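Local coordinates for staphylococcal enterotoxin-like toxin (Staphylococcus aureus, PDB 4DXG), which probably serves immune evasion as a superantigen-like toxin, and binds a sialylated, fucosylated tetrasaccharide of the sialyl Lewis X type on its beta-grasp domain, at residues His107-Arg112 / Phe129-Glu134; Ile136-Leu141 / Glu184-Asp189; Gly162-Lys167 / Phe176-Lys181. All blocks are in the same frame, centred on the assembly; numbering follows the deposited sequence.

Contact 1: His107-Arg112 / Phe129-Glu134; sequences HKAGVR and FKITKE
Ile-131 and His-107 form one rung of an antiparallel ladder, a hydrogen-bonded pair in which Ile-131 N reaches His-107 O at 2.7 Å and His-107 N returns to Ile-131 O at 3.0 Å. Ala-109 and Phe-129 make the next hydrogen-bonded pair. Between the two rungs, Lys-108 faces Lys-130 in a non-hydrogen-bonded pair, and Lys-108 CA lies 3.1 Å from Phe-129 O in a CA-H...O contact.

The side chain of Ile-131 shows how the inner face is filled. Its CB lies 3.7 Å from His-107 O. CG1 leaves beside the backbone N (chi1 -74°) and carries CD1 in among three neighbours: the edge of the imidazole, with His-107 CD2 4.0 Å away, the edge of the Phe-129 ring, and Ala-109 CB at 4.4 Å. Isoleucine suits the place because its longer arm brings a methyl to the edges of both rings, while the short Ala-109 on the same face lets CD1 lie near it. His-107 runs alongside Ile-131, its NE2 bonded to Ile-196 O. Farther along, Val-111 CG2 packs 3.7 Å from Phe-129 CB.

The opposite face carries the long lysines, suited to solvent; each has a weak, long ion pair, Lys-108 with Glu-128 and Lys-130 with Asp-106.

This hairpin forms one edge of the beta-grasp sheet. Phe-129 packs on Leu-141 and Leu-145 of helix 138-153, and strand 107-116 pairs on its other flank with strand 196-203, where Val-111 meets Ile-199 and Val-201.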
loop_
_atom_site.group_PDB
_atom_site.type_symbol
_atom_site.label_atom_id
_atom_site.label_comp_id
_atom_site.label_asym_id
_atom_site.label_seq_id
_atom_site.Cartn_x
_atom_site.Cartn_y
_atom_site.Cartn_z
ATOM N N HIS A 107 14.089 9.812 -3.075
ATOM C CA HIS A 107 14.403 9.706 -1.664
ATOM C C HIS A 107 14.544 8.223 -1.370
ATOM O O HIS A 107 13.775 7.414 -1.887
ATOM C CB HIS A 107 13.266 10.353 -0.882
ATOM C CG HIS A 107 13.399 10.268 0.605
ATOM N ND1 HIS A 107 14.028 11.241 1.353
ATOM C CD2 HIS A 107 12.952 9.345 1.488
ATOM C CE1 HIS A 107 13.963 10.917 2.633
ATOM N NE2 HIS A 107 13.315 9.771 2.741
ATOM N N LYS A 108 15.583 7.830 -0.635
ATOM C CA LYS A 108 15.608 6.453 -0.106
ATOM C C LYS A 108 15.714 6.421 1.413
ATOM O O LYS A 108 16.344 7.286 2.023
ATOM C CB LYS A 108 16.621 5.539 -0.821
ATOM C CG LYS A 108 18.014 5.946 -0.738
ATOM C CD LYS A 108 18.894 5.023 -1.582
ATOM C CE LYS A 108 20.262 5.676 -1.852
ATOM N NZ LYS A 108 21.159 4.772 -2.631
ATOM N N ALA A 109 15.017 5.471 2.018
ATOM C CA ALA A 109 15.053 5.300 3.466
ATOM C C ALA A 109 15.585 3.916 3.819
ATOM O O ALA A 109 15.434 2.954 3.055
ATOM C CB ALA A 109 13.715 5.533 4.067
ATOM N N GLY A 110 16.260 3.854 4.964
ATOM C CA GLY A 110 16.923 2.646 5.399
ATOM C C GLY A 110 15.924 1.697 5.987
ATOM O O GLY A 110 15.061 2.099 6.760
ATOM N N VAL A 111 16.045 0.436 5.614
ATOM C CA VAL A 111 15.226 -0.592 6.178
ATOM C C VAL A 111 16.110 -1.525 7.020
ATOM O O VAL A 111 17.197 -1.959 6.580
ATOM C CB VAL A 111 14.490 -1.386 5.055
ATOM C CG1 VAL A 111 13.473 -2.335 5.658
ATOM C CG2 VAL A 111 13.782 -0.427 4.075
ATOM N N ARG A 112 15.667 -1.824 8.242
ATOM C CA ARG A 112 16.332 -2.816 9.067
ATOM C C ARG A 112 15.293 -3.894 9.311
ATOM O O ARG A 112 14.182 -3.585 9.680
ATOM C CB ARG A 112 16.834 -2.153 10.355
ATOM C CG ARG A 112 17.727 -3.014 11.257
ATOM C CD ARG A 112 17.881 -2.421 12.716
ATOM N NE ARG A 112 18.148 -0.956 12.749
ATOM C CZ ARG A 112 18.499 -0.248 13.844
ATOM N NH1 ARG A 112 18.638 -0.836 15.039
ATOM N NH2 ARG A 112 18.715 1.071 13.750
ATOM N N PHE A 129 14.998 1.616 0.736
ATOM C CA PHE A 129 13.702 1.651 0.098
ATOM C C PHE A 129 13.525 2.940 -0.663
ATOM O O PHE A 129 13.627 4.038 -0.105
ATOM C CB PHE A 129 12.592 1.450 1.127
ATOM C CG PHE A 129 11.236 1.330 0.533
ATOM C CD1 PHE A 129 10.801 0.112 0.001
ATOM C CD2 PHE A 129 10.379 2.423 0.498
ATOM C CE1 PHE A 129 9.494 -0.027 -0.532
ATOM C CE2 PHE A 129 9.089 2.301 -0.040
ATOM C CZ PHE A 129 8.645 1.070 -0.553
ATOM N N LYS A 130 13.251 2.785 -1.955
ATOM C CA LYS A 130 13.226 3.936 -2.837
ATOM C C LYS A 130 11.829 4.538 -2.891
ATOM O O LYS A 130 10.866 3.840 -3.145
ATOM C CB LYS A 130 13.803 3.599 -4.206
ATOM C CG LYS A 130 14.257 4.873 -4.944
ATOM C CD LYS A 130 15.628 4.742 -5.653
ATOM C CE LYS A 130 15.644 5.634 -6.935
ATOM N NZ LYS A 130 17.012 5.949 -7.523
ATOM N N ILE A 131 11.720 5.807 -2.544
ATOM C CA ILE A 131 10.474 6.540 -2.622
ATOM C C ILE A 131 10.665 7.535 -3.740
ATOM O O ILE A 131 11.644 8.288 -3.752
ATOM C CB ILE A 131 10.103 7.327 -1.287
ATOM C CG1 ILE A 131 9.624 6.375 -0.168
ATOM C CG2 ILE A 131 9.035 8.435 -1.541
ATOM C CD1 ILE A 131 10.674 6.151 0.914
ATOM N N THR A 132 9.725 7.537 -4.674
ATOM C CA THR A 132 9.788 8.433 -5.795
ATOM C C THR A 132 8.551 9.362 -5.844
ATOM O O THR A 132 8.321 10.056 -6.820
ATOM C CB THR A 132 9.973 7.642 -7.106
ATOM O OG1 THR A 132 8.747 6.997 -7.436
ATOM C CG2 THR A 132 11.068 6.556 -6.983
ATOM N N LYS A 133 7.779 9.393 -4.771
ATOM C CA LYS A 133 6.590 10.215 -4.687
ATOM C C LYS A 133 6.594 11.132 -3.457
ATOM O O LYS A 133 6.836 10.691 -2.340
ATOM C CB LYS A 133 5.349 9.320 -4.666
ATOM C CG LYS A 133 4.904 8.838 -6.051
ATOM C CD LYS A 133 3.821 7.774 -5.952
ATOM C CE LYS A 133 2.443 8.277 -5.394
ATOM N NZ LYS A 133 2.040 9.722 -5.548
ATOM N N GLU A 134 6.312 12.414 -3.667
ATOM C CA GLU A 134 6.206 13.413 -2.607
ATOM C C GLU A 134 5.085 13.054 -1.590
ATOM O O GLU A 134 5.162 13.368 -0.356
ATOM C CB GLU A 134 5.921 14.729 -3.307
ATOM C CG GLU A 134 5.987 15.988 -2.519
ATOM C CD GLU A 134 5.561 17.199 -3.368
ATOM O OE1 GLU A 134 5.017 17.024 -4.481
ATOM O OE2 GLU A 134 5.761 18.344 -2.934
#

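Contact 2: Ile136-Leu141 / Glu184-Asp189; sequences ISLKEL and ENRMAD. With SIA (N-acetyl-alpha-neuraminic acid), chain B; NDG (2-acetamido-2-deoxy-alpha-D-glucopyranose), chain C.
Leu-138 and Asp-189 meet through backbone and side chain alike. The backbone bond runs from Leu-138 N to Asp-189 O, 3.0 Å long, with the donor tilted 27° from the carbonyl plane. The same oxygen takes a CA-H...O contact from Ser-137, the N-cap residue of helix 138-153, whose own O receives Glu-140 N in the first turn.

Apolar packing follows. Leu-138 CG stands beside the backbone N (chi1 -51°), which sends CD1 against Asp-189 CB at 3.5 Å, while Leu-138 CB lies near Arg-186 O. Lys-139, extended until its last torsion, lays CB and CG across Met-187; the two CG atoms are 4.0 Å apart. A lysine can be buried here because its aliphatic length packs on the thioether chain and its NZ ends on Val-94 O.

The polar interactions grip the glycan. Sialic acid O9 donates to Asp-189 OD2 at 2.6 Å and accepts from Arg-186 NE at 2.8 Å, lying at the guanidinium edge. Arg-186 NH2 reaches sialic acid O8, also at 2.8 Å, and Thr-175 O, while NH1 is held by Gln-183 OE1. Arginine suits this point, since its several N-H groups serve sugar and protein together. Two sugars along, beyond the galactose, Asn-185 ND2 gives a hydrogen bond of 3.0 Å to the ring oxygen O5 of the N-acetylglucosamine.

Thus the 3-10 turn 186-188 lies between the start of helix 138-153 and strand 92-99 of the OB-fold sheet, touched by Met-187 at Val-94, with Arg-186 resting on Phe-176 of strand 173-177.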
loop_
_atom_site.group_PDB
_atom_site.type_symbol
_atom_site.label_atom_id
_atom_site.label_comp_id
_atom_site.label_asym_id
_atom_site.label_seq_id
_atom_site.Cartn_x
_atom_site.Cartn_y
_atom_site.Cartn_z
ATOM N N ILE A 136 2.669 9.693 -0.466
ATOM C CA ILE A 136 2.539 8.259 -0.700
ATOM C C ILE A 136 1.492 7.645 0.260
ATOM O O ILE A 136 1.407 8.071 1.452
ATOM C CB ILE A 136 3.953 7.568 -0.619
ATOM C CG1 ILE A 136 3.897 6.138 -1.172
ATOM C CG2 ILE A 136 4.499 7.655 0.800
ATOM C CD1 ILE A 136 5.281 5.406 -1.287
ATOM N N SER A 137 0.696 6.699 -0.262
ATOM C CA SER A 137 -0.359 6.060 0.530
ATOM C C SER A 137 0.208 4.956 1.418
ATOM O O SER A 137 1.200 4.282 1.065
ATOM C CB SER A 137 -1.536 5.534 -0.329
ATOM O OG SER A 137 -1.124 4.554 -1.293
ATOM N N LEU A 138 -0.402 4.746 2.571
ATOM C CA LEU A 138 0.053 3.619 3.350
ATOM C C LEU A 138 -0.164 2.316 2.558
ATOM O O LEU A 138 0.593 1.381 2.712
ATOM C CB LEU A 138 -0.605 3.583 4.716
ATOM C CG LEU A 138 -0.551 4.855 5.535
ATOM C CD1 LEU A 138 -1.308 4.524 6.796
ATOM C CD2 LEU A 138 0.883 5.315 5.876
ATOM N N LYS A 139 -1.154 2.289 1.675
ATOM C CA LYS A 139 -1.481 1.120 0.867
ATOM C C LYS A 139 -0.258 0.645 0.114
ATOM O O LYS A 139 -0.011 -0.567 0.004
ATOM C CB LYS A 139 -2.596 1.472 -0.147
ATOM C CG LYS A 139 -3.082 0.293 -1.046
ATOM C CD LYS A 139 -3.827 0.801 -2.296
ATOM C CE LYS A 139 -4.424 -0.341 -3.150
ATOM N NZ LYS A 139 -5.230 -1.316 -2.352
ATOM N N GLU A 140 0.498 1.608 -0.414
ATOM C CA GLU A 140 1.569 1.362 -1.366
ATOM C C GLU A 140 2.754 0.868 -0.593
ATOM O O GLU A 140 3.433 -0.073 -1.002
ATOM C CB GLU A 140 1.916 2.645 -2.131
ATOM C CG GLU A 140 3.286 2.593 -2.785
ATOM C CD GLU A 140 3.424 3.479 -4.048
ATOM O OE1 GLU A 140 2.482 4.263 -4.382
ATOM O OE2 GLU A 140 4.504 3.405 -4.698
ATOM N N LEU A 141 2.970 1.494 0.552
ATOM C CA LEU A 141 4.091 1.196 1.416
ATOM C C LEU A 141 3.906 -0.184 1.965
ATOM O O LEU A 141 4.815 -0.990 1.850
ATOM C CB LEU A 141 4.150 2.191 2.564
ATOM C CG LEU A 141 4.682 3.558 2.197
ATOM C CD1 LEU A 141 4.331 4.452 3.340
ATOM C CD2 LEU A 141 6.177 3.588 1.898
ATOM N N GLU A 184 -8.709 -1.665 5.588
ATOM C CA GLU A 184 -9.111 -0.960 4.377
ATOM C C GLU A 184 -9.215 0.532 4.486
ATOM O O GLU A 184 -8.857 1.238 3.545
ATOM C CB GLU A 184 -10.393 -1.560 3.832
ATOM C CG GLU A 184 -11.376 -0.576 3.312
ATOM C CD GLU A 184 -12.641 -1.273 2.878
ATOM O OE1 GLU A 184 -13.732 -0.840 3.357
ATOM O OE2 GLU A 184 -12.498 -2.286 2.104
ATOM N N ASN A 185 -9.635 1.039 5.633
ATOM C CA ASN A 185 -9.737 2.488 5.810
ATOM C C ASN A 185 -8.361 3.176 5.679
ATOM O O ASN A 185 -8.247 4.319 5.196
ATOM C CB ASN A 185 -10.481 2.839 7.131
ATOM C CG ASN A 185 -9.683 2.502 8.401
ATOM O OD1 ASN A 185 -9.357 1.348 8.677
ATOM N ND2 ASN A 185 -9.406 3.519 9.195
ATOM N N ARG A 186 -7.328 2.438 6.064
ATOM C CA ARG A 186 -5.977 2.942 6.128
ATOM C C ARG A 186 -5.353 2.999 4.749
ATOM O O ARG A 186 -4.409 3.741 4.512
ATOM C CB ARG A 186 -5.157 2.058 7.074
ATOM C CG ARG A 186 -5.647 2.118 8.517
ATOM C CD ARG A 186 -4.733 1.391 9.432
ATOM N NE ARG A 186 -3.409 2.041 9.563
ATOM C CZ ARG A 186 -2.301 1.386 9.885
ATOM N NH1 ARG A 186 -2.325 0.056 10.094
ATOM N NH2 ARG A 186 -1.167 2.052 10.026
ATOM N N MET A 187 -5.895 2.231 3.819
ATOM C CA MET A 187 -5.485 2.324 2.412
ATOM C C MET A 187 -5.673 3.697 1.750
ATOM O O MET A 187 -5.154 3.950 0.654
ATOM C CB MET A 187 -6.176 1.234 1.611
ATOM C CG MET A 187 -5.652 -0.135 2.008
ATOM S SD MET A 187 -6.588 -1.357 1.170
ATOM C CE MET A 187 -5.726 -2.866 1.654
ATOM N N ALA A 188 -6.382 4.588 2.442
ATOM C CA ALA A 188 -6.671 5.929 1.975
ATOM C C ALA A 188 -5.771 6.919 2.663
ATOM O O ALA A 188 -5.723 8.095 2.260
ATOM C CB ALA A 188 -8.134 6.292 2.260
ATOM N N ASP A 189 -5.071 6.476 3.705
ATOM C CA ASP A 189 -4.225 7.380 4.461
ATOM C C ASP A 189 -3.001 7.763 3.631
ATOM O O ASP A 189 -2.418 6.922 2.948
ATOM C CB ASP A 189 -3.829 6.768 5.817
ATOM C CG ASP A 189 -4.978 6.810 6.864
ATOM O OD1 ASP A 189 -5.813 7.756 6.893
ATOM O OD2 ASP A 189 -5.045 5.878 7.691
HETATM C C1 SIA B . 0.338 3.436 14.307
HETATM C C2 SIA B . -0.798 4.224 14.995
HETATM C C3 SIA B . -0.183 5.144 16.064
HETATM C C4 SIA B . 0.555 6.348 15.464
HETATM C C5 SIA B . -0.268 7.088 14.395
HETATM C C6 SIA B . -0.823 6.056 13.411
HETATM C C7 SIA B . -1.732 6.628 12.321
HETATM C C8 SIA B . -2.322 5.507 11.479
HETATM C C9 SIA B . -2.992 6.019 10.191
HETATM C C10 SIA B . 0.504 9.350 13.666
HETATM C C11 SIA B . 1.585 10.047 12.914
HETATM N N5 SIA B . 0.639 8.018 13.715
HETATM O O1A SIA B . 1.292 3.011 15.029
HETATM O O1B SIA B . 0.264 3.212 13.064
HETATM O O4 SIA B . 0.919 7.335 16.451
HETATM O O6 SIA B . -1.577 5.066 14.138
HETATM O O7 SIA B . -2.821 7.268 12.952
HETATM O O8 SIA B . -1.247 4.583 11.206
HETATM O O9 SIA B . -3.434 4.885 9.416
HETATM O O10 SIA B . -0.428 9.974 14.165
HETATM C C1 NDG C . -9.511 1.563 12.086
HETATM C C2 NDG C . -8.986 0.242 12.645
HETATM C C3 NDG C . -7.900 0.452 13.740
HETATM C C4 NDG C . -6.798 1.437 13.331
HETATM C C5 NDG C . -7.442 2.720 12.810
HETATM C C6 NDG C . -6.330 3.713 12.433
HETATM C C7 NDG C . -10.448 -1.774 12.524
HETATM C C8 NDG C . -11.488 -2.634 13.227
HETATM O O5 NDG C . -8.420 2.473 11.787
HETATM O O3 NDG C . -7.190 -0.742 13.993
HETATM O O4 NDG C . -5.933 1.714 14.453
HETATM O O6 NDG C . -6.780 4.675 11.517
HETATM O O7 NDG C . -10.086 -2.100 11.391
HETATM N N2 NDG C . -10.007 -0.673 13.155
HETATM O O1 NDG C . -10.368 2.177 13.023
#

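Contact 3: Gly162-Lys167 / Phe176-Lys181; sequences GKIVIK and FELHKK. With FUC (alpha-L-fucopyranose), chain D; GAL (beta-D-galactopyranose), chain E.
Phe-176 and Ile-164 fill the tightly packed side of this hairpin. They form a hydrogen-bonded antiparallel pair, Phe-176 N to Ile-164 O at 2.8 Å and Ile-164 N to Phe-176 O at 3.0 Å. Phe-176 CG stands beside the backbone N (chi1 -43°), bringing the ring obliquely against the neighbouring strand: CD2 lies 3.8 Å from Ile-164 CB, and CE2 lies 3.9 Å from Ile-166 CG1. Leu-178 completes the patch, crossing Ile-164 at about a right angle with its CD2 4.0 Å from Ile-164 CG1. Its N bonds to Gly-162 O from above the carbonyl plane, and its CB lies 3.4 Å from that same oxygen. Gly-162 has backbone angles that a residue with a CB could hardly adopt.

The other face is looser and wetter. Lys-163 sits across from Glu-177 without their charged atoms touching, and a water links Gly-162 N to His-179 ND1. Here the residues serve sugar: Glu-177 OE2 accepts galactose O6 at 2.6 Å and fucose O3, and Lys-180, last residue of the type I turn begun at Glu-177, extends its NZ to fucose O3 at 2.6 Å and also to fucose O2. Fucose O3 thus gives a hydrogen bond to the carboxylate and takes one from the ammonium group.

Strand 173-177 is the sheet edge. Strand 162-168 pairs on its other flank with strand 196-203, and helix 138-153 covers the apolar face, Leu-145 meeting Ile-164 and Ile-166.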
loop_
_atom_site.group_PDB
_atom_site.type_symbol
_atom_site.label_atom_id
_atom_site.label_comp_id
_atom_site.label_asym_id
_atom_site.label_seq_id
_atom_site.Cartn_x
_atom_site.Cartn_y
_atom_site.Cartn_z
ATOM N N GLY A 162 4.221 -10.287 13.104
ATOM C CA GLY A 162 5.188 -9.277 13.492
ATOM C C GLY A 162 4.700 -7.914 13.030
ATOM O O GLY A 162 3.487 -7.726 12.803
ATOM N N LYS A 163 5.619 -6.958 12.879
ATOM C CA LYS A 163 5.232 -5.626 12.374
ATOM C C LYS A 163 6.256 -4.856 11.475
ATOM O O LYS A 163 7.484 -5.097 11.512
ATOM C CB LYS A 163 4.646 -4.751 13.521
ATOM C CG LYS A 163 5.588 -4.498 14.700
ATOM C CD LYS A 163 4.945 -3.691 15.846
ATOM C CE LYS A 163 3.801 -4.488 16.513
ATOM N NZ LYS A 163 2.979 -3.644 17.434
ATOM N N ILE A 164 5.724 -3.984 10.621
ATOM C CA ILE A 164 6.518 -2.954 9.934
ATOM C C ILE A 164 6.218 -1.636 10.639
ATOM O O ILE A 164 5.032 -1.323 10.856
ATOM C CB ILE A 164 6.153 -2.812 8.429
ATOM C CG1 ILE A 164 6.274 -4.148 7.712
ATOM C CG2 ILE A 164 7.087 -1.781 7.717
ATOM C CD1 ILE A 164 5.670 -4.170 6.361
ATOM N N VAL A 165 7.268 -0.898 11.016
ATOM C CA VAL A 165 7.131 0.482 11.499
ATOM C C VAL A 165 7.863 1.514 10.634
ATOM O O VAL A 165 9.090 1.554 10.591
ATOM C CB VAL A 165 7.562 0.642 12.968
ATOM C CG1 VAL A 165 7.198 2.031 13.475
ATOM C CG2 VAL A 165 6.854 -0.402 13.859
ATOM N N ILE A 166 7.097 2.361 9.946
ATOM C CA ILE A 166 7.622 3.462 9.150
ATOM C C ILE A 166 7.876 4.587 10.125
ATOM O O ILE A 166 6.951 5.008 10.825
ATOM C CB ILE A 166 6.544 3.976 8.173
ATOM C CG1 ILE A 166 5.901 2.834 7.347
ATOM C CG2 ILE A 166 7.066 5.214 7.349
ATOM C CD1 ILE A 166 6.889 2.020 6.503
ATOM N N LYS A 167 9.104 5.084 10.192
ATOM C CA LYS A 167 9.437 6.139 11.137
ATOM C C LYS A 167 9.727 7.425 10.406
ATOM O O LYS A 167 10.450 7.406 9.425
ATOM C CB LYS A 167 10.621 5.712 12.016
ATOM C CG LYS A 167 10.203 4.844 13.236
ATOM C CD LYS A 167 11.432 4.313 13.962
ATOM C CE LYS A 167 11.085 3.437 15.180
ATOM N NZ LYS A 167 12.063 2.287 15.376
ATOM N N PHE A 176 2.276 -1.406 10.424
ATOM C CA PHE A 176 1.493 -2.450 9.763
ATOM C C PHE A 176 1.673 -3.786 10.486
ATOM O O PHE A 176 2.778 -4.348 10.530
ATOM C CB PHE A 176 1.882 -2.596 8.293
ATOM C CG PHE A 176 2.058 -1.296 7.590
ATOM C CD1 PHE A 176 1.095 -0.290 7.695
ATOM C CD2 PHE A 176 3.175 -1.062 6.795
ATOM C CE1 PHE A 176 1.258 0.956 7.042
ATOM C CE2 PHE A 176 3.345 0.177 6.106
ATOM C CZ PHE A 176 2.386 1.194 6.245
ATOM N N GLU A 177 0.598 -4.314 11.046
ATOM C CA GLU A 177 0.668 -5.622 11.636
ATOM C C GLU A 177 0.578 -6.713 10.570
ATOM O O GLU A 177 -0.325 -6.732 9.736
ATOM C CB GLU A 177 -0.418 -5.777 12.685
ATOM C CG GLU A 177 -0.404 -4.700 13.779
ATOM C CD GLU A 177 -1.668 -4.772 14.625
ATOM O OE1 GLU A 177 -1.586 -5.435 15.702
ATOM O OE2 GLU A 177 -2.741 -4.226 14.198
ATOM N N LEU A 178 1.521 -7.642 10.631
ATOM C CA LEU A 178 1.769 -8.612 9.570
ATOM C C LEU A 178 0.840 -9.841 9.578
ATOM O O LEU A 178 0.741 -10.564 8.579
ATOM C CB LEU A 178 3.250 -9.049 9.643
ATOM C CG LEU A 178 4.315 -7.986 9.356
ATOM C CD1 LEU A 178 5.746 -8.522 9.298
ATOM C CD2 LEU A 178 3.955 -7.372 8.009
ATOM N N HIS A 179 0.161 -10.088 10.689
ATOM C CA HIS A 179 -0.714 -11.272 10.780
ATOM C C HIS A 179 -2.103 -11.135 10.068
ATOM O O HIS A 179 -2.831 -12.118 9.946
ATOM C CB HIS A 179 -0.872 -11.665 12.228
ATOM C CG HIS A 179 -1.623 -10.657 13.039
ATOM N ND1 HIS A 179 -1.029 -9.525 13.559
ATOM C CD2 HIS A 179 -2.928 -10.606 13.418
ATOM C CE1 HIS A 179 -1.929 -8.827 14.232
ATOM N NE2 HIS A 179 -3.086 -9.465 14.172
ATOM N N LYS A 180 -2.439 -9.917 9.596
ATOM C CA LYS A 180 -3.645 -9.613 8.792
ATOM C C LYS A 180 -3.357 -8.478 7.767
ATOM O O LYS A 180 -2.323 -7.754 7.891
ATOM C CB LYS A 180 -4.799 -9.170 9.697
ATOM C CG LYS A 180 -4.508 -7.858 10.442
ATOM C CD LYS A 180 -5.535 -7.569 11.484
ATOM C CE LYS A 180 -5.065 -6.398 12.315
ATOM N NZ LYS A 180 -6.035 -6.105 13.403
ATOM N N LYS A 181 -4.279 -8.335 6.791
ATOM C CA LYS A 181 -4.284 -7.286 5.748
ATOM C C LYS A 181 -4.307 -5.925 6.421
ATOM O O LYS A 181 -4.723 -5.809 7.568
ATOM C CB LYS A 181 -5.538 -7.363 4.853
ATOM C CG LYS A 181 -5.643 -8.552 3.899
ATOM C CD LYS A 181 -6.231 -8.167 2.513
ATOM C CE LYS A 181 -7.716 -7.759 2.516
ATOM N NZ LYS A 181 -8.197 -7.299 1.163
HETATM C C1 FUC D . -7.609 -1.448 15.163
HETATM C C2 FUC D . -7.122 -2.883 15.020
HETATM C C3 FUC D . -5.657 -3.018 15.265
HETATM C C4 FUC D . -5.320 -2.436 16.603
HETATM C C5 FUC D . -5.785 -0.968 16.634
HETATM C C6 FUC D . -5.547 -0.207 17.923
HETATM O O2 FUC D . -7.291 -3.365 13.708
HETATM O O3 FUC D . -5.419 -4.408 15.255
HETATM O O4 FUC D . -5.956 -3.332 17.532
HETATM O O5 FUC D . -7.176 -0.880 16.396
HETATM C C1 GAL E . -4.542 1.624 14.043
HETATM C C2 GAL E . -3.781 2.470 15.041
HETATM C C3 GAL E . -2.310 2.441 14.750
HETATM C C4 GAL E . -1.806 0.986 14.765
HETATM C C5 GAL E . -2.618 0.189 13.738
HETATM C C6 GAL E . -2.251 -1.266 13.882
HETATM O O2 GAL E . -4.208 3.785 14.905
HETATM O O3 GAL E . -1.672 3.284 15.680
HETATM O O4 GAL E . -1.931 0.372 16.058
HETATM O O5 GAL E . -4.013 0.304 13.992
HETATM O O6 GAL E . -2.947 -2.010 12.900
HETATM O O HOH W 1 1.477 -9.300 14.010
#

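How the contacts relate
All three contacts belong to one beta-grasp domain, arranged about helix 138-153. Contacts 1 and 3 are hairpins at the two edges of its five-stranded sheet, their centres about 17 Å apart and not touching. Contact 2, at the start of the helix, touches both: Leu-141 CD2 lies 3.7 Å from Phe-129 CE2 of contact 1, and Arg-186 NH2 lies 4.0 Å from Phe-176 CE1 of contact 3. Contact 3 is nested in the chain loop that contact 2 closes. Together these two bind the glycan, contact 2 holding sialic acid and N-acetylglucosamine, contact 3 galactose and fucose, with Gln-183 between them bonding galactose and fucose.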